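Local coordinates for thioredoxin-like fold domain-containing protein (Enterococcus faecalis, PDB 1Z6M) that is of unknown function but has a thioredoxin-like fold and a CxxC pattern at a helix start, consistent with a role in thiol-disulfide exchange, at residues A[13-16]-A[17-20]; A[110-113]-A[114-117]. All blocks are in the same frame, centred on the assembly; numbering follows the deposited sequence. Where two conformers were deposited one is given.

Contact 1 (A[13-16]-A[17-20])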
ATOM      1  N   LYS A  13      -8.038 -11.907  -9.616  1.00 13.68           N
ATOM      2  CA  LYS A  13      -8.393 -12.345  -8.263  1.00 14.73           C
ATOM      3  C   LYS A  13      -8.265 -11.238  -7.228  1.00 14.98           C
ATOM      4  O   LYS A  13      -8.530 -11.449  -6.047  1.00 15.98           O
ATOM      5  CB  LYS A  13      -7.567 -13.562  -7.820  1.00 15.45           C
ATOM      6  CG  LYS A  13      -7.653 -14.755  -8.735  1.00 18.17           C
ATOM      7  CD  LYS A  13      -9.031 -15.370  -8.754  1.00 20.55           C
ATOM      8  CE  LYS A  13      -9.093 -16.577  -9.701  1.00 21.58           C
ATOM      9  NZ  LYS A  13      -8.417 -17.791  -9.160  1.00 24.63           N
ATOM     10  N   VAL A  14      -7.844 -10.063  -7.664  1.00 13.77           N
ATOM     11  CA  VAL A  14      -7.824  -8.905  -6.777  1.00 13.82           C
ATOM     12  C   VAL A  14      -9.158  -8.178  -6.891  1.00 13.43           C
ATOM     13  O   VAL A  14      -9.902  -8.384  -7.859  1.00 15.00           O
ATOM     14  CB  VAL A  14      -6.623  -7.964  -7.069  1.00 13.62           C
ATOM     15  CG1 VAL A  14      -5.300  -8.721  -6.886  1.00 13.76           C
ATOM     16  CG2 VAL A  14      -6.704  -7.362  -8.468  1.00 14.90           C
ATOM     17  N   ASN A  15      -9.468  -7.337  -5.912  1.00 13.06           N
ATOM     18  CA  ASN A  15     -10.706  -6.574  -5.944  1.00 12.68           C
ATOM     19  C   ASN A  15     -10.465  -5.124  -5.551  1.00 13.15           C
ATOM     20  O   ASN A  15      -9.405  -4.776  -5.018  1.00 12.63           O
ATOM     21  CB  ASN A  15     -11.771  -7.231  -5.048  1.00 12.79           C
ATOM     22  CG  ASN A  15     -11.384  -7.208  -3.570  1.00 12.19           C
ATOM     23  OD1 ASN A  15     -11.322  -6.144  -2.948  1.00 12.31           O
ATOM     24  ND2 ASN A  15     -11.103  -8.383  -3.011  1.00 12.76           N
ATOM     25  N   THR A  16     -11.457  -4.287  -5.820  1.00 13.28           N
ATOM     26  CA  THR A  16     -11.390  -2.871  -5.491  1.00 15.04           C
ATOM     27  C   THR A  16     -12.211  -2.543  -4.247  1.00 15.12           C
ATOM     28  O   THR A  16     -12.574  -1.388  -4.030  1.00 16.73           O
ATOM     29  CB  THR A  16     -11.877  -2.016  -6.669  1.00 15.70           C
ATOM     30  OG1 THR A  16     -13.235  -2.361  -6.970  1.00 18.33           O
ATOM     31  CG2 THR A  16     -11.011  -2.283  -7.889  1.00 17.71           C
ATOM     32  N   GLU A  17     -12.472  -3.552  -3.420  1.00 15.17           N
ATOM     33  CA  GLU A  17     -13.292  -3.381  -2.221  1.00 16.27           C
ATOM     34  C   GLU A  17     -12.482  -3.263  -0.935  1.00 15.13           C
ATOM     35  O   GLU A  17     -12.669  -2.316  -0.170  1.00 16.56           O
ATOM     36  CB  GLU A  17     -14.296  -4.528  -2.106  1.00 17.36           C
ATOM     37  CG  GLU A  17     -15.345  -4.532  -3.196  1.00 21.76           C
ATOM     38  CD  GLU A  17     -16.261  -3.320  -3.147  1.00 26.66           C
ATOM     39  OE1 GLU A  17     -16.700  -2.942  -2.035  1.00 29.62           O
ATOM     40  OE2 GLU A  17     -16.550  -2.753  -4.228  1.00 29.92           O
ATOM     41  N   THR A  18     -11.597  -4.224  -0.692  1.00 13.36           N
ATOM     42  CA  THR A  18     -10.879  -4.271   0.573  1.00 13.00           C
ATOM     43  C   THR A  18      -9.744  -3.265   0.592  1.00 12.23           C
ATOM     44  O   THR A  18      -8.918  -3.244  -0.330  1.00 12.05           O
ATOM     45  CB  THR A  18     -10.308  -5.671   0.806  1.00 12.69           C
ATOM     46  OG1 THR A  18     -11.373  -6.617   0.751  1.00 14.33           O
ATOM     47  CG2 THR A  18      -9.634  -5.755   2.165  1.00 14.83           C
ATOM     48  N   GLY A  19      -9.679  -2.460   1.647  1.00 12.04           N
ATOM     49  CA  GLY A  19      -8.533  -1.588   1.820  1.00 12.41           C
ATOM     50  C   GLY A  19      -8.856  -0.127   1.942  1.00 12.62           C
ATOM     51  O   GLY A  19     -10.002   0.250   2.177  1.00 13.11           O
ATOM     52  N   LEU A  20      -7.827   0.697   1.823  1.00 12.19           N
ATOM     53  CA  LEU A  20      -7.958   2.134   1.970  1.00 13.09           C
ATOM     54  C   LEU A  20      -8.259   2.749   0.612  1.00 12.81           C
ATOM     55  O   LEU A  20      -7.470   2.605  -0.320  1.00 12.48           O
ATOM     56  CB  LEU A  20      -6.649   2.699   2.527  1.00 13.61           C
ATOM     57  CG  LEU A  20      -6.512   4.212   2.670  1.00 13.89           C
ATOM     58  CD1 LEU A  20      -7.553   4.762   3.636  1.00 16.71           C
ATOM     59  CD2 LEU A  20      -5.107   4.567   3.134  1.00 14.41           C
TER
HETATM   60  O   HOH W   1     -10.105  -8.719  -0.260  1.00 13.80           O
HETATM   61  O   HOH W   2     -15.231  -0.567  -5.674  1.00 57.59           O

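Contact 2 (A[110-113]-A[114-117])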
ATOM      1  N   ASN A 110      13.531  -0.362  12.567  1.00 14.21           N
ATOM      2  CA  ASN A 110      14.536  -1.232  13.191  0.50 14.12           C
ATOM      3  C   ASN A 110      14.302  -1.457  14.683  1.00 15.18           C
ATOM      4  O   ASN A 110      15.181  -1.939  15.402  1.00 17.02           O
ATOM      5  CB  ASN A 110      15.936  -0.670  12.936  0.50 14.22           C
ATOM      6  CG  ASN A 110      16.204  -0.460  11.456  0.50 13.37           C
ATOM      7  OD1 ASN A 110      16.311   0.677  10.969  0.50 14.01           O
ATOM      8  ND2 ASN A 110      16.255  -1.557  10.718  0.50 14.28           N
ATOM      9  N   LEU A 111      13.110  -1.111  15.153  1.00 13.69           N
ATOM     10  CA  LEU A 111      12.773  -1.258  16.562  1.00 13.61           C
ATOM     11  C   LEU A 111      12.139  -2.618  16.838  1.00 13.35           C
ATOM     12  O   LEU A 111      11.729  -3.329  15.913  1.00 13.92           O
ATOM     13  CB  LEU A 111      11.832  -0.136  17.007  1.00 13.39           C
ATOM     14  CG  LEU A 111      12.323   1.302  16.811  1.00 13.32           C
ATOM     15  CD1 LEU A 111      11.245   2.274  17.243  1.00 14.13           C
ATOM     16  CD2 LEU A 111      13.620   1.566  17.560  1.00 13.86           C
ATOM     17  N   THR A 112      12.077  -2.993  18.113  1.00 13.50           N
ATOM     18  CA  THR A 112      11.317  -4.183  18.482  1.00 13.66           C
ATOM     19  C   THR A 112       9.843  -3.929  18.186  1.00 13.27           C
ATOM     20  O   THR A 112       9.412  -2.776  18.063  1.00 13.02           O
ATOM     21  CB  THR A 112      11.423  -4.513  19.972  1.00 13.70           C
ATOM     22  OG1 THR A 112      10.771  -3.477  20.717  1.00 14.46           O
ATOM     23  CG2 THR A 112      12.883  -4.692  20.420  1.00 15.58           C
ATOM     24  N   LEU A 113       9.064  -4.999  18.077  1.00 13.02           N
ATOM     25  CA  LEU A 113       7.647  -4.833  17.723  1.00 12.97           C
ATOM     26  C   LEU A 113       6.908  -3.983  18.754  1.00 13.52           C
ATOM     27  O   LEU A 113       6.070  -3.149  18.411  1.00 13.55           O
ATOM     28  CB  LEU A 113       6.953  -6.185  17.524  1.00 13.19           C
ATOM     29  CG  LEU A 113       7.508  -7.017  16.361  1.00 12.98           C
ATOM     30  CD1 LEU A 113       6.723  -8.311  16.223  1.00 14.79           C
ATOM     31  CD2 LEU A 113       7.453  -6.237  15.054  1.00 13.38           C
ATOM     32  N   GLU A 114       7.225  -4.196  20.026  1.00 14.30           N
ATOM     33  CA  GLU A 114       6.642  -3.380  21.093  1.00 16.03           C
ATOM     34  C   GLU A 114       7.010  -1.898  20.932  1.00 15.07           C
ATOM     35  O   GLU A 114       6.171  -1.017  21.127  1.00 15.21           O
ATOM     36  CB  GLU A 114       7.079  -3.915  22.467  1.00 16.30           C
ATOM     37  CG  GLU A 114       6.643  -3.076  23.661  1.00 19.58           C
ATOM     38  CD  GLU A 114       7.156  -3.627  24.978  1.00 20.49           C
ATOM     39  OE1 GLU A 114       7.879  -4.647  24.961  1.00 27.08           O
ATOM     40  OE2 GLU A 114       6.843  -3.034  26.032  1.00 27.44           O
ATOM     41  N   GLU A 115       8.258  -1.625  20.563  1.00 14.28           N
ATOM     42  CA  GLU A 115       8.708  -0.245  20.405  0.50 14.34           C
ATOM     43  C   GLU A 115       8.156   0.415  19.143  1.00 14.09           C
ATOM     44  O   GLU A 115       7.971   1.615  19.119  1.00 13.62           O
ATOM     45  CB  GLU A 115      10.231  -0.151  20.463  0.50 14.39           C
ATOM     46  CG  GLU A 115      10.816  -0.372  21.861  0.50 15.85           C
ATOM     47  CD  GLU A 115      10.485   0.744  22.856  0.50 17.98           C
ATOM     48  OE1 GLU A 115      10.117   1.863  22.435  0.50 18.80           O
ATOM     49  OE2 GLU A 115      10.611   0.510  24.079  0.50 20.19           O
ATOM     50  N   VAL A 116       7.843  -0.382  18.116  1.00 13.08           N
ATOM     51  CA  VAL A 116       7.173   0.194  16.956  1.00 12.50           C
ATOM     52  C   VAL A 116       5.799   0.717  17.391  1.00 12.80           C
ATOM     53  O   VAL A 116       5.403   1.811  16.997  1.00 12.76           O
ATOM     54  CB  VAL A 116       7.023  -0.805  15.790  1.00 12.41           C
ATOM     55  CG1 VAL A 116       6.226  -0.172  14.654  1.00 12.21           C
ATOM     56  CG2 VAL A 116       8.379  -1.257  15.285  1.00 12.96           C
ATOM     57  N   ALA A 117       5.082  -0.058  18.203  1.00 12.88           N
ATOM     58  CA  ALA A 117       3.795   0.376  18.743  1.00 13.04           C
ATOM     59  C   ALA A 117       3.925   1.671  19.548  1.00 13.57           C
ATOM     60  O   ALA A 117       3.134   2.608  19.380  1.00 13.90           O
ATOM     61  CB  ALA A 117       3.169  -0.740  19.594  1.00 13.26           C
TER
HETATM   62  O   HOH W   3      10.761  -3.842  23.348  1.00 24.21           O

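Contact 1 (A[13-16]-A[17-20])
The side-chain amide of Asn15 meets Glu17 and Thr18 through its oxygen, and both backbone donors lie in or near the plane of the amide instead of over a face. Thr18 N, 3.0 Å from Asn15 OD1, sits in the carbonyl plane and gives an almost straight bond, with an N-H...O angle of 170°. Glu17 N stands 2.9 Å from the same Asn15 OD1 but is tilted 15° from that plane, and its bond is more bent. With CG between the backbone N and the carbonyl carbon (chi1 65°), the amide is carried over the onward chain, and one oxygen grips two successive peptide N-H groups. The nitrogen of the amide is used as well: Asn15 ND2 donates to a water at 2.9 Å, which lies 2.7 Å from Thr18 OG1 and bridges the two side chains. A second water receives a bond from Thr16 OG1 at 3.0 Å and donates to Glu17 OE2 at 2.9 Å, joining hydroxyl and carboxylate. Lys67 NZ, on strand 62-68, hydrogen-bonds both Asn15 O and Thr18 O, joining the two ends of the bend, while Asn15 N is hydrogen-bonded to Glu141 OE2 of helix 132-145. The bond from Glu17 N to the asparagine oxygen defines an Asx turn, extended here by Thr18 N, which bends the surface loop just before the edge strand 20-22 of the thioredoxin-like sheet.

Contact 2 (A[110-113]-A[114-117])
Thr112 is the N-cap of helix 113-123, and its side chain holds the first turn by a capping bond to Glu115. Among the hydrogen bonds, Glu115 N donates to Thr112 OG1 at 3.1 Å with an N-H...O angle of 153°. The hydroxyl reaches this donor because OG1 sits between the backbone N and the carbonyl carbon (chi1 67°), turned over the start of the helix. Main-chain bonds begin at the same residue. Val116 N lies 2.9 Å from Thr112 O, and the next bond along, from Ala117 N to Leu113 O, is longer at 3.3 Å and tilted out of the carbonyl plane. The cap residue therefore takes up helix N-H groups with both its hydroxyl and its carbonyl. Apolar contact adds a hydrophobic staple: Leu111, just before the cap, meets Val116 on the first turn, with Leu111 CB 4.0 Å from Val116 CG2. The CD1 branch of Leu111 continues along the helix to 3.8 Å from Glu115 O. The side chain of Leu113 packs on Gln77, Arg78 and Val81 of helix 77-83, whose Arg78 also bonds Leu111 O and touches Val116, so the capped end is tied to a neighbouring helix. A water stands 2.7 Å from Thr112 OG1 and donates a weak bond, 3.4 Å long, to Glu114 OE1.

Overall arrangement
Contact 1 comes first along the chain and closes well before contact 2 opens; their centres are 28 Å apart, on opposite sides of the chain's centre, and their nearest atoms are about 17 Å from each other. Residues 13-20 lead into strand 20-22, at one edge of the mixed sheet, and lie beside helix 132-145. Residues 110-117 join helix 105-108 to helix 113-123, next to helix 77-83 in the helical part between strands 62-68 and 152-155. Both belong to the one thioredoxin-like fold. Contact 1 shapes the approach to the sheet edge, whereas contact 2 starts a helix of that helical part, and the two do not touch.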